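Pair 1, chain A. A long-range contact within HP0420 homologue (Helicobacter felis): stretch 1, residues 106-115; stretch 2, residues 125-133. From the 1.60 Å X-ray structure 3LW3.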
# COMPACT_ATOMS: atom_id res chain seq x y z
N SER A 106 -15.42 -16.61 -1.66
CA SER A 106 -16.70 -16.84 -0.98
C SER A 106 -17.53 -15.62 -1.25
O SER A 106 -17.02 -14.62 -1.76
CB SER A 106 -16.51 -16.83 0.53
OG SER A 106 -15.74 -17.94 0.90
N SER A 107 -18.80 -15.65 -0.85
CA SER A 107 -19.65 -14.49 -1.11
C SER A 107 -19.21 -13.33 -0.24
O SER A 107 -19.54 -12.19 -0.54
CB SER A 107 -21.14 -14.79 -0.83
OG SER A 107 -21.35 -15.06 0.56
N LYS A 108 -18.47 -13.62 0.83
CA LYS A 108 -18.12 -12.59 1.81
C LYS A 108 -16.65 -12.16 1.79
O LYS A 108 -16.31 -11.08 2.28
CB LYS A 108 -18.47 -13.07 3.23
CG LYS A 108 -19.96 -12.91 3.59
CD LYS A 108 -20.43 -14.07 4.50
CE LYS A 108 -19.90 -13.98 5.95
NZ LYS A 108 -19.86 -15.32 6.69
N LYS A 109 -15.78 -13.03 1.28
CA LYS A 109 -14.35 -12.72 1.27
C LYS A 109 -13.58 -13.50 0.21
O LYS A 109 -13.96 -14.61 -0.19
CB LYS A 109 -13.72 -12.88 2.64
CG LYS A 109 -13.63 -14.30 3.12
CD LYS A 109 -13.09 -14.41 4.57
CE LYS A 109 -12.86 -15.88 4.94
NZ LYS A 109 -13.46 -16.26 6.28
N SER A 110 -12.50 -12.90 -0.25
CA SER A 110 -11.54 -13.59 -1.11
C SER A 110 -10.09 -13.40 -0.68
O SER A 110 -9.76 -12.43 0.03
CB SER A 110 -11.69 -13.11 -2.56
OG SER A 110 -13.01 -13.33 -3.03
N THR A 111 -9.23 -14.33 -1.12
CA THR A 111 -7.79 -14.21 -1.02
C THR A 111 -7.26 -14.09 -2.45
O THR A 111 -7.68 -14.85 -3.35
CB THR A 111 -7.14 -15.44 -0.36
OG1 THR A 111 -7.78 -15.72 0.90
CG2 THR A 111 -5.65 -15.22 -0.16
N ILE A 112 -6.33 -13.15 -2.64
CA ILE A 112 -5.77 -12.85 -3.96
C ILE A 112 -4.26 -12.84 -3.80
O ILE A 112 -3.72 -12.20 -2.87
CB ILE A 112 -6.26 -11.47 -4.53
CG1 ILE A 112 -7.77 -11.46 -4.84
CG2 ILE A 112 -5.57 -11.14 -5.87
CD1 ILE A 112 -8.67 -11.69 -3.79
N ARG A 113 -3.57 -13.57 -4.66
CA ARG A 113 -2.11 -13.62 -4.66
C ARG A 113 -1.59 -12.65 -5.73
O ARG A 113 -2.12 -12.61 -6.84
CB ARG A 113 -1.67 -15.06 -4.95
CG ARG A 113 -0.30 -15.21 -5.50
CD ARG A 113 0.70 -15.40 -4.46
NE ARG A 113 0.25 -16.28 -3.38
CZ ARG A 113 0.81 -17.44 -3.05
NH1 ARG A 113 1.85 -17.93 -3.74
NH2 ARG A 113 0.32 -18.13 -2.01
N VAL A 114 -0.57 -11.87 -5.39
CA VAL A 114 -0.02 -10.89 -6.32
C VAL A 114 1.48 -11.13 -6.46
O VAL A 114 2.18 -11.32 -5.46
CB VAL A 114 -0.29 -9.43 -5.91
CG1 VAL A 114 0.30 -8.49 -6.92
CG2 VAL A 114 -1.80 -9.17 -5.82
N GLU A 115 1.98 -11.19 -7.69
CA GLU A 115 3.43 -11.27 -7.90
C GLU A 115 3.80 -10.06 -8.72
O GLU A 115 3.12 -9.70 -9.68
CB GLU A 115 3.80 -12.50 -8.68
CG GLU A 115 3.49 -13.76 -7.92
CD GLU A 115 3.92 -15.01 -8.65
OE1 GLU A 115 4.28 -14.94 -9.86
OE2 GLU A 115 3.88 -16.07 -8.00
N GLU A 125 6.09 -10.29 -3.81
CA GLU A 125 5.03 -11.32 -3.74
C GLU A 125 4.14 -11.06 -2.51
O GLU A 125 4.65 -10.63 -1.45
CB GLU A 125 5.64 -12.73 -3.74
CG GLU A 125 6.38 -13.06 -2.47
CD GLU A 125 7.37 -14.26 -2.57
OE1 GLU A 125 7.30 -15.07 -3.54
OE2 GLU A 125 8.21 -14.38 -1.65
N GLY A 126 2.83 -11.24 -2.65
CA GLY A 126 1.95 -11.03 -1.52
C GLY A 126 0.62 -11.71 -1.63
O GLY A 126 0.19 -11.99 -2.74
N ASP A 127 -0.01 -11.96 -0.48
CA ASP A 127 -1.41 -12.41 -0.42
C ASP A 127 -2.27 -11.32 0.24
O ASP A 127 -1.89 -10.79 1.30
CB ASP A 127 -1.53 -13.73 0.34
CG ASP A 127 -0.87 -14.87 -0.41
OD1 ASP A 127 -1.20 -15.05 -1.59
OD2 ASP A 127 0.04 -15.55 0.12
N PHE A 128 -3.39 -10.98 -0.38
CA PHE A 128 -4.30 -9.95 0.11
C PHE A 128 -5.62 -10.62 0.47
O PHE A 128 -6.10 -11.48 -0.27
CB PHE A 128 -4.55 -8.89 -0.96
CG PHE A 128 -3.31 -8.11 -1.32
CD1 PHE A 128 -3.10 -6.87 -0.77
CD2 PHE A 128 -2.33 -8.70 -2.13
CE1 PHE A 128 -1.92 -6.18 -1.05
CE2 PHE A 128 -1.16 -8.02 -2.42
CZ PHE A 128 -0.94 -6.78 -1.85
N GLU A 129 -6.23 -10.20 1.56
CA GLU A 129 -7.55 -10.70 1.91
C GLU A 129 -8.49 -9.53 1.64
O GLU A 129 -8.18 -8.38 2.02
CB GLU A 129 -7.62 -11.12 3.38
CG GLU A 129 -6.49 -12.05 3.81
CD GLU A 129 -6.54 -13.42 3.17
OE1 GLU A 129 -7.67 -13.86 2.86
OE2 GLU A 129 -5.44 -14.05 2.96
N ILE A 130 -9.61 -9.81 0.96
CA ILE A 130 -10.56 -8.81 0.58
C ILE A 130 -11.92 -9.18 1.11
O ILE A 130 -12.31 -10.33 0.98
CB ILE A 130 -10.62 -8.60 -0.96
CG1 ILE A 130 -9.24 -8.08 -1.50
CG2 ILE A 130 -11.80 -7.71 -1.31
CD1 ILE A 130 -9.13 -8.08 -3.01
N LEU A 131 -12.60 -8.23 1.76
CA LEU A 131 -13.98 -8.43 2.26
C LEU A 131 -15.00 -7.76 1.32
O LEU A 131 -14.76 -6.66 0.80
CB LEU A 131 -14.15 -7.86 3.67
CG LEU A 131 -13.27 -8.37 4.81
CD1 LEU A 131 -13.70 -7.77 6.13
CD2 LEU A 131 -13.22 -9.91 4.87
N VAL A 132 -16.15 -8.41 1.12
CA VAL A 132 -17.17 -7.85 0.26
C VAL A 132 -18.41 -7.65 1.10
O VAL A 132 -18.80 -8.54 1.84
CB VAL A 132 -17.46 -8.76 -0.94
CG1 VAL A 132 -18.59 -8.19 -1.77
CG2 VAL A 132 -16.20 -8.94 -1.80
N PHE A 133 -19.00 -6.46 1.01
CA PHE A 133 -20.20 -6.10 1.76
C PHE A 133 -21.41 -5.96 0.86
O PHE A 133 -21.28 -5.69 -0.34
CB PHE A 133 -19.97 -4.77 2.46
CG PHE A 133 -18.73 -4.74 3.26
CD1 PHE A 133 -17.52 -4.46 2.65
CD2 PHE A 133 -18.76 -5.05 4.61
CE1 PHE A 133 -16.34 -4.47 3.40
CE2 PHE A 133 -17.60 -5.06 5.37
CZ PHE A 133 -16.38 -4.76 4.77

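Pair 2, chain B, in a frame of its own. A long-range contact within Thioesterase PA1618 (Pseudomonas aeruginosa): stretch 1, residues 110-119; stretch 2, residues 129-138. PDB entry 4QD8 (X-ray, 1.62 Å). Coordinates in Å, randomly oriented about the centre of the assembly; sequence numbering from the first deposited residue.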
# COMPACT_ATOMS: atom_id res chain seq x y z
N GLY B 110 11.01 -13.95 6.44
CA GLY B 110 12.42 -13.76 6.18
C GLY B 110 13.15 -13.59 7.50
O GLY B 110 12.53 -13.67 8.57
N ARG B 111 14.45 -13.34 7.44
CA ARG B 111 15.19 -13.11 8.67
C ARG B 111 14.91 -11.75 9.31
O ARG B 111 14.98 -11.62 10.53
CB ARG B 111 16.69 -13.27 8.44
CG ARG B 111 17.09 -14.68 8.12
CD ARG B 111 18.59 -14.84 8.23
NE ARG B 111 19.29 -14.10 7.19
CZ ARG B 111 20.61 -13.93 7.17
NH1 ARG B 111 21.36 -14.42 8.14
NH2 ARG B 111 21.18 -13.25 6.17
N THR B 112 14.62 -10.73 8.51
CA THR B 112 14.47 -9.37 9.04
C THR B 112 13.07 -8.80 8.84
O THR B 112 12.70 -7.82 9.48
CB THR B 112 15.49 -8.40 8.44
OG1 THR B 112 15.31 -8.33 7.02
CG2 THR B 112 16.91 -8.85 8.74
N THR B 113 12.29 -9.42 7.96
CA THR B 113 10.90 -9.00 7.74
C THR B 113 9.98 -10.19 7.61
O THR B 113 10.39 -11.26 7.17
CB THR B 113 10.72 -8.14 6.47
OG1 THR B 113 11.11 -8.91 5.33
CG2 THR B 113 11.54 -6.86 6.55
N HIS B 114 8.72 -10.01 8.00
CA HIS B 114 7.69 -11.01 7.78
C HIS B 114 6.59 -10.33 7.00
O HIS B 114 6.32 -9.16 7.22
CB HIS B 114 7.06 -11.46 9.10
CG HIS B 114 7.95 -12.29 9.97
ND1 HIS B 114 7.59 -12.67 11.25
CD2 HIS B 114 9.19 -12.80 9.76
CE1 HIS B 114 8.56 -13.40 11.77
NE2 HIS B 114 9.54 -13.48 10.90
N VAL B 115 5.96 -11.08 6.10
CA VAL B 115 4.81 -10.55 5.36
C VAL B 115 3.63 -11.49 5.57
O VAL B 115 3.73 -12.70 5.33
CB VAL B 115 5.13 -10.39 3.86
CG1 VAL B 115 3.94 -9.78 3.11
CG2 VAL B 115 6.37 -9.51 3.65
N TRP B 116 2.50 -10.93 6.03
CA TRP B 116 1.28 -11.69 6.32
C TRP B 116 0.14 -11.26 5.40
O TRP B 116 -0.01 -10.07 5.12
CB TRP B 116 0.85 -11.44 7.78
CG TRP B 116 1.82 -11.99 8.78
CD1 TRP B 116 2.79 -11.30 9.45
CD2 TRP B 116 1.94 -13.35 9.18
NE1 TRP B 116 3.50 -12.16 10.26
CE2 TRP B 116 3.00 -13.43 10.11
CE3 TRP B 116 1.26 -14.53 8.85
CZ2 TRP B 116 3.39 -14.64 10.72
CZ3 TRP B 116 1.64 -15.73 9.46
CH2 TRP B 116 2.70 -15.77 10.38
N ASP B 117 -0.65 -12.24 4.96
CA ASP B 117 -1.86 -12.03 4.16
C ASP B 117 -3.02 -12.14 5.14
O ASP B 117 -3.17 -13.16 5.81
CB ASP B 117 -1.93 -13.12 3.10
CG ASP B 117 -3.24 -13.13 2.34
OD1 ASP B 117 -3.61 -12.09 1.76
OD2 ASP B 117 -3.89 -14.19 2.31
N ILE B 118 -3.84 -11.09 5.27
CA ILE B 118 -4.92 -11.14 6.26
C ILE B 118 -6.27 -10.89 5.58
O ILE B 118 -6.46 -9.86 4.93
CB ILE B 118 -4.67 -10.17 7.42
CG1 ILE B 118 -3.35 -10.54 8.09
CG2 ILE B 118 -5.80 -10.26 8.46
CD1 ILE B 118 -2.62 -9.38 8.69
N ARG B 119 -7.17 -11.87 5.69
CA ARG B 119 -8.48 -11.79 5.03
C ARG B 119 -9.59 -11.63 6.06
O ARG B 119 -9.68 -12.42 7.00
CB ARG B 119 -8.77 -13.06 4.20
CG ARG B 119 -7.69 -13.49 3.21
CD ARG B 119 -7.42 -12.44 2.16
NE ARG B 119 -6.41 -12.90 1.22
CZ ARG B 119 -6.67 -13.53 0.07
NH1 ARG B 119 -7.92 -13.77 -0.29
NH2 ARG B 119 -5.67 -13.91 -0.71
N CYS B 129 -12.67 -7.05 3.87
CA CYS B 129 -11.42 -6.30 3.84
C CYS B 129 -10.29 -7.29 3.55
O CYS B 129 -10.35 -8.45 3.97
CB CYS B 129 -11.20 -5.59 5.18
SG CYS B 129 -9.64 -4.69 5.38
N ILE B 130 -9.28 -6.85 2.81
CA ILE B 130 -8.08 -7.65 2.67
C ILE B 130 -6.91 -6.78 3.07
O ILE B 130 -6.83 -5.62 2.66
CB ILE B 130 -7.88 -8.23 1.24
CG1 ILE B 130 -6.53 -8.96 1.15
CG2 ILE B 130 -7.98 -7.14 0.15
CD1 ILE B 130 -6.39 -9.78 -0.13
N ALA B 131 -6.01 -7.31 3.90
CA ALA B 131 -4.88 -6.52 4.38
C ALA B 131 -3.59 -7.24 4.09
O ALA B 131 -3.57 -8.47 4.01
CB ALA B 131 -5.01 -6.23 5.87
N ARG B 132 -2.52 -6.49 3.92
CA ARG B 132 -1.19 -7.10 3.91
C ARG B 132 -0.29 -6.37 4.89
O ARG B 132 -0.26 -5.13 4.95
CB ARG B 132 -0.59 -7.14 2.49
CG ARG B 132 0.63 -8.09 2.41
CD ARG B 132 1.08 -8.35 0.97
NE ARG B 132 1.71 -7.17 0.40
CZ ARG B 132 1.13 -6.35 -0.47
NH1 ARG B 132 -0.09 -6.60 -0.92
NH2 ARG B 132 1.80 -5.29 -0.90
N LEU B 133 0.40 -7.15 5.71
CA LEU B 133 1.18 -6.57 6.80
C LEU B 133 2.64 -6.99 6.68
O LEU B 133 2.94 -8.17 6.51
CB LEU B 133 0.65 -7.08 8.14
CG LEU B 133 1.41 -6.63 9.40
CD1 LEU B 133 1.37 -5.12 9.58
CD2 LEU B 133 0.78 -7.35 10.62
N THR B 134 3.53 -6.00 6.74
CA THR B 134 4.98 -6.24 6.83
C THR B 134 5.47 -5.93 8.25
O THR B 134 5.34 -4.80 8.72
CB THR B 134 5.73 -5.37 5.84
OG1 THR B 134 5.19 -5.60 4.54
CG2 THR B 134 7.25 -5.70 5.83
N MET B 135 6.04 -6.94 8.91
CA MET B 135 6.59 -6.79 10.26
C MET B 135 8.10 -6.70 10.15
O MET B 135 8.70 -7.35 9.30
CB MET B 135 6.24 -8.02 11.11
CG MET B 135 4.75 -8.23 11.32
SD MET B 135 4.00 -6.93 12.30
CE MET B 135 4.85 -7.14 13.88
N ALA B 136 8.72 -5.90 11.00
CA ALA B 136 10.18 -5.89 11.13
C ALA B 136 10.57 -6.82 12.28
O ALA B 136 9.92 -6.85 13.32
CB ALA B 136 10.69 -4.51 11.40
N VAL B 137 11.63 -7.59 12.07
CA VAL B 137 12.18 -8.44 13.12
C VAL B 137 13.38 -7.70 13.70
O VAL B 137 14.33 -7.41 12.97
CB VAL B 137 12.60 -9.81 12.56
CG1 VAL B 137 13.07 -10.72 13.70
CG2 VAL B 137 11.45 -10.44 11.83
N VAL B 138 13.32 -7.37 14.99
CA VAL B 138 14.29 -6.48 15.63
C VAL B 138 14.96 -7.17 16.82
O VAL B 138 14.29 -7.73 17.67
CB VAL B 138 13.60 -5.18 16.12
CG1 VAL B 138 14.62 -4.17 16.60
CG2 VAL B 138 12.73 -4.58 15.01
O HOH W 1 -2.69 -9.84 1.67

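The sharpest difference between the two pairs lies at one matched position, A:Arg113 in pair 1 and B:Asp117 in pair 2, where the charge is reversed and the salt bridge changes direction. In pair 1 the bridge crosses between the strands: A:Arg113 NE donates to A:Asp127 OD1 at 2.6 Å, joining the two members of a non-hydrogen-bonded pair. In pair 2 the residue facing B:Asp117 is B:Arg132, yet the two form no salt bridge. B:Asp117 is instead engaged along its own strand, where B:Arg119 NE donates to B:Asp117 OD1 at 3.0 Å. The link to the other strand is indirect: a water donates to B:Asp117 OD1 at 2.4 Å and to the backbone B:Ala131 O at 2.9 Å.

These choices are hung on nearly the same frame. Each pair is an antiparallel two-strand arrangement, with strand directions 160° apart in pair 1 and 159° in pair 2, and the central backbones superpose to 0.4 Å. The hydrogen-bonded pairs correspond one for one: A:Ser110–A:Ile130 with B:His114–B:Met135, A:Ile112–A:Phe128 with B:Trp116–B:Leu133, and A:Val114–A:Gly126 with B:Ile118–B:Ala131. Even the lead-in is the same, since A:Val132 N donates to A:Lys108 O at 2.9 Å and B:Val137 N to B:Thr112 O at 2.8 Å. The ladder is made by backbone atoms alone, and quite different side chains are found on it in the two pairs.

The face bearing the hydrogen-bonded pairs illustrates how bulk can be redistributed. In pair 1 the aromatic residue is A:Phe128, on the second strand; its CE2 meets A:Val114 CG2 at 3.6 Å. The residue opposite A:Val114 is A:Gly126, and a CB there would be crowded by that same ring, 3.4 Å from CE2. Pair 2 moves the large ring across to B:Trp116, the match of A:Ile112, and puts B:Leu133 at the phenylalanine position. A methyl group is accommodated at B:Ala131, whose CB lies 4.2 Å from B:Ile118 CB, while B:Ile118 CD1 reaches B:Leu133 CB at 4.0 Å. Further along, A:Ile112 CD1 packs on A:Ile130 CD1 at 3.7 Å; at the matching positions, B:Trp116 presents a ring edge, with CD1 4.1 Å from B:Met135 CG.

At A:Ser110 a small polar side chain occupies the place taken by B:His114, whose imidazole extends far enough to lie under B:Val137. The valine CG2 sits over one ring face, 4.0 Å from the centroid of the B:His114 ring, a CH-pi contact.

The other face shows polar and apolar solutions at one matched position. A:Thr111 OG1 donates to A:Glu129 OE1 at 2.7 Å, a direct cross-strand hydrogen bond. Its counterpart B:Val115 has no hydroxyl; its CG2 lies 4.2 Å from OG1 of its pair partner B:Thr134, and its CG1 packs diagonally against B:Arg132 CG at 3.8 Å. The principle is general: a shared backbone ladder fixes which residues are neighbours, but not whether they meet through charge, hydrogen bonding or apolar contact.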